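Local coordinates for protein lysozyme C (Equus asinus, PDB 5XUW) that hydrolyses the beta-1,4 linkages between N-acetylmuramic acid and N-acetyl-D-glucosamine in bacterial peptidoglycan and binds one calcium ion, at residues L59-W64 with N68-S73. Numbering follows the deposited sequence.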
ATOM      1  N   LEU A  59      -1.099  -4.035   4.533  1.00 17.24           N
ATOM      2  CA  LEU A  59       0.020  -4.051   5.465  1.00 17.75           C
ATOM      3  C   LEU A  59      -0.188  -5.149   6.496  1.00 18.89           C
ATOM      4  O   LEU A  59      -1.271  -5.269   7.079  1.00 18.23           O
ATOM      5  CB  LEU A  59       0.173  -2.687   6.121  1.00 18.29           C
ATOM      6  CG  LEU A  59       0.395  -1.537   5.141  1.00 18.59           C
ATOM      7  CD1 LEU A  59       0.145  -0.195   5.805  1.00 18.17           C
ATOM      8  CD2 LEU A  59       1.789  -1.609   4.529  1.00 18.69           C
ATOM      9  N   ASN A  60       0.834  -5.989   6.676  1.00 19.31           N
ATOM     10  CA  ASN A  60       0.697  -7.208   7.459  1.00 20.47           C
ATOM     11  C   ASN A  60       0.884  -7.032   8.969  1.00 20.42           C
ATOM     12  O   ASN A  60       1.626  -6.166   9.425  1.00 20.27           O
ATOM     13  CB  ASN A  60       1.594  -8.343   6.913  1.00 21.46           C
ATOM     14  CG  ASN A  60       3.061  -8.152   7.215  1.00 22.32           C
ATOM     15  OD1 ASN A  60       3.471  -8.100   8.374  1.00 23.57           O
ATOM     16  ND2 ASN A  60       3.873  -8.072   6.166  1.00 23.55           N
ATOM     17  N   SER A  61       0.209  -7.912   9.696  1.00 21.72           N
ATOM     18  CA  SER A  61       0.112  -7.943  11.154  1.00 22.99           C
ATOM     19  C   SER A  61       1.315  -8.596  11.850  1.00 24.71           C
ATOM     20  O   SER A  61       1.279  -8.778  13.067  1.00 24.02           O
ATOM     21  CB  SER A  61      -1.126  -8.774  11.509  1.00 23.48           C
ATOM     22  OG  SER A  61      -0.980 -10.097  10.960  1.00 23.96           O
ATOM     23  N   LYS A  62       2.337  -9.001  11.091  1.00 25.52           N
ATOM     24  CA  LYS A  62       3.518  -9.665  11.645  1.00 26.48           C
ATOM     25  C   LYS A  62       4.703  -8.715  11.768  1.00 26.06           C
ATOM     26  O   LYS A  62       5.448  -8.794  12.736  1.00 24.48           O
ATOM     27  CB  LYS A  62       3.904 -10.871  10.782  1.00 28.37           C
ATOM     28  CG  LYS A  62       5.198 -11.554  11.202  1.00 30.64           C
ATOM     29  CD  LYS A  62       5.357 -12.892  10.505  1.00 33.09           C
ATOM     30  CE  LYS A  62       6.660 -13.570  10.891  1.00 34.61           C
ATOM     31  NZ  LYS A  62       6.760 -14.923  10.279  1.00 35.48           N
ATOM     32  N   TRP A  63       4.896  -7.851  10.775  1.00 25.36           N
ATOM     33  CA  TRP A  63       6.026  -6.926  10.769  1.00 26.53           C
ATOM     34  C   TRP A  63       5.676  -5.462  10.944  1.00 23.34           C
ATOM     35  O   TRP A  63       6.500  -4.710  11.459  1.00 23.54           O
ATOM     36  CB  TRP A  63       6.841  -7.098   9.479  1.00 30.22           C
ATOM     37  CG  TRP A  63       7.687  -8.358   9.446  1.00 34.97           C
ATOM     38  CD1 TRP A  63       8.223  -9.027  10.516  1.00 37.55           C
ATOM     39  CD2 TRP A  63       8.113  -9.068   8.281  1.00 39.41           C
ATOM     40  NE1 TRP A  63       8.934 -10.117  10.085  1.00 41.16           N
ATOM     41  CE2 TRP A  63       8.889 -10.165   8.718  1.00 40.69           C
ATOM     42  CE3 TRP A  63       7.911  -8.886   6.907  1.00 41.65           C
ATOM     43  CZ2 TRP A  63       9.467 -11.080   7.831  1.00 43.12           C
ATOM     44  CZ3 TRP A  63       8.483  -9.799   6.017  1.00 43.61           C
ATOM     45  CH2 TRP A  63       9.253 -10.885   6.487  1.00 44.27           C
ATOM     46  N   TRP A  64       4.476  -5.053  10.527  1.00 21.02           N
ATOM     47  CA  TRP A  64       4.199  -3.640  10.315  1.00 20.38           C
ATOM     48  C   TRP A  64       3.213  -3.031  11.295  1.00 19.40           C
ATOM     49  O   TRP A  64       3.474  -1.962  11.821  1.00 19.27           O
ATOM     50  CB  TRP A  64       3.751  -3.417   8.866  1.00 20.07           C
ATOM     51  CG  TRP A  64       4.762  -3.950   7.905  1.00 20.30           C
ATOM     52  CD1 TRP A  64       4.595  -4.979   7.026  1.00 20.57           C
ATOM     53  CD2 TRP A  64       6.113  -3.518   7.763  1.00 20.79           C
ATOM     54  NE1 TRP A  64       5.752  -5.204   6.328  1.00 20.70           N
ATOM     55  CE2 TRP A  64       6.707  -4.323   6.764  1.00 21.05           C
ATOM     56  CE3 TRP A  64       6.883  -2.522   8.374  1.00 21.19           C
ATOM     57  CZ2 TRP A  64       8.036  -4.162   6.363  1.00 21.72           C
ATOM     58  CZ3 TRP A  64       8.209  -2.361   7.978  1.00 22.13           C
ATOM     59  CH2 TRP A  64       8.771  -3.180   6.977  1.00 22.22           C
ATOM     60  N   ASN A  68      -4.253  -7.657  18.299  1.00 43.12           N
ATOM     61  CA  ASN A  68      -3.935  -8.448  19.493  1.00 46.31           C
ATOM     62  C   ASN A  68      -4.342  -9.926  19.346  1.00 47.22           C
ATOM     63  O   ASN A  68      -4.766 -10.559  20.315  1.00 48.91           O
ATOM     64  CB  ASN A  68      -4.528  -7.768  20.737  1.00 48.09           C
ATOM     65  CG  ASN A  68      -3.974  -6.362  20.954  1.00 49.03           C
ATOM     66  OD1 ASN A  68      -4.714  -5.380  20.920  1.00 52.18           O
ATOM     67  ND2 ASN A  68      -2.665  -6.261  21.163  1.00 48.70           N
ATOM     68  N   LYS A  69      -4.187 -10.463  18.128  1.00 47.06           N
ATOM     69  CA  LYS A  69      -4.389 -11.893  17.836  1.00 46.71           C
ATOM     70  C   LYS A  69      -3.122 -12.627  17.348  1.00 44.65           C
ATOM     71  O   LYS A  69      -3.162 -13.841  17.129  1.00 45.71           O
ATOM     72  CB  LYS A  69      -5.521 -12.072  16.814  1.00 46.65           C
ATOM     73  CG  LYS A  69      -5.164 -11.680  15.390  1.00 46.20           C
ATOM     74  N   ARG A  70      -2.020 -11.903  17.145  1.00 41.73           N
ATOM     75  CA  ARG A  70      -0.709 -12.527  16.953  1.00 39.97           C
ATOM     76  C   ARG A  70       0.412 -11.569  17.339  1.00 37.17           C
ATOM     77  O   ARG A  70       0.193 -10.362  17.471  1.00 35.81           O
ATOM     78  CB  ARG A  70      -0.518 -13.027  15.509  1.00 41.85           C
ATOM     79  CG  ARG A  70      -0.482 -11.950  14.423  1.00 42.20           C
ATOM     80  CD  ARG A  70       0.328 -12.380  13.202  1.00 42.48           C
ATOM     81  NE  ARG A  70       1.763 -12.473  13.498  1.00 43.55           N
ATOM     82  CZ  ARG A  70       2.483 -13.597  13.609  1.00 45.34           C
ATOM     83  NH1 ARG A  70       1.945 -14.810  13.446  1.00 46.29           N
ATOM     84  NH2 ARG A  70       3.782 -13.508  13.896  1.00 45.53           N
ATOM     85  N   SER A  71       1.607 -12.122  17.513  1.00 34.21           N
ATOM     86  CA  SER A  71       2.801 -11.332  17.799  1.00 33.68           C
ATOM     87  C   SER A  71       3.216 -10.520  16.578  1.00 30.85           C
ATOM     88  O   SER A  71       3.088 -10.995  15.442  1.00 31.06           O
ATOM     89  CB  SER A  71       3.954 -12.242  18.216  1.00 35.70           C
ATOM     90  OG  SER A  71       3.612 -12.967  19.381  1.00 39.28           O
ATOM     91  N   SER A  72       3.720  -9.314  16.822  1.00 28.14           N
ATOM     92  CA  SER A  72       4.138  -8.403  15.758  1.00 26.33           C
ATOM     93  C   SER A  72       5.356  -7.585  16.144  1.00 25.45           C
ATOM     94  O   SER A  72       5.461  -7.123  17.276  1.00 25.09           O
ATOM     95  CB  SER A  72       3.001  -7.434  15.414  1.00 25.98           C
ATOM     96  OG  SER A  72       3.376  -6.586  14.331  1.00 24.89           O
ATOM     97  N   SER A  73       6.258  -7.379  15.186  1.00 23.50           N
ATOM     98  CA  SER A  73       7.323  -6.389  15.333  1.00 23.32           C
ATOM     99  C   SER A  73       6.767  -4.975  15.378  1.00 22.69           C
ATOM    100  O   SER A  73       7.393  -4.088  15.944  1.00 21.76           O
ATOM    101  CB  SER A  73       8.320  -6.486  14.187  1.00 23.09           C
ATOM    102  OG  SER A  73       8.923  -7.758  14.176  1.00 25.02           O
TER
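Arg70 reaches back over Ser61 and Lys62, bringing together two parts of the long loop that follows the small antiparallel sheet of the C-type lysozyme beta-domain. Its CB points toward the turn at 61-62. Arg70 CG lies 3.9 Å from Ser61 O, and Arg70 CD comes to 3.5 Å from Ser61 OG, a hydroxyl whose hydrogen bond goes to Tyr52 N in the neighbouring part of the domain. The bend at chi3 (-69°) then swings the guanidinium away from Ser61 OG and across the Lys62 chain, with Ser61 O near its plane at the edge. Arg70 NE makes a weak hydrogen bond to Ser71 O. Arg70 NH2 ends 3.6 Å from Lys62 CG. Long aliphatic stems suit both residues here: Lys62 stays extended and lays CD over one guanidinium face, while Lys62 NZ remains 4.9 Å from Arg70 NH2.

Asn60 shapes the turn that receives this arginine. Its OD1 accepts hydrogen bonds from Lys62 N and Trp63 N, forming an Asx turn and the wider Asx motif, a role suited to a short side chain with a carbonyl. Small serines probably help the backbones come close, with Ser72 CB 3.2 Å from Ser61 O; Ser72 OG is hydrogen-bonded to Cys65 O, just beyond the end of 59-64. The edge of the Trp63 indole meets Ser73, Trp63 CD1 being 3.9 Å from Ser73 OG. Across the loop, Lys62 O accepts from Ser73 N at 2.9 Å, with the donor tilted 35° from the carbonyl plane, and the same oxygen receives a CA-H...O contact from Ser72 CA.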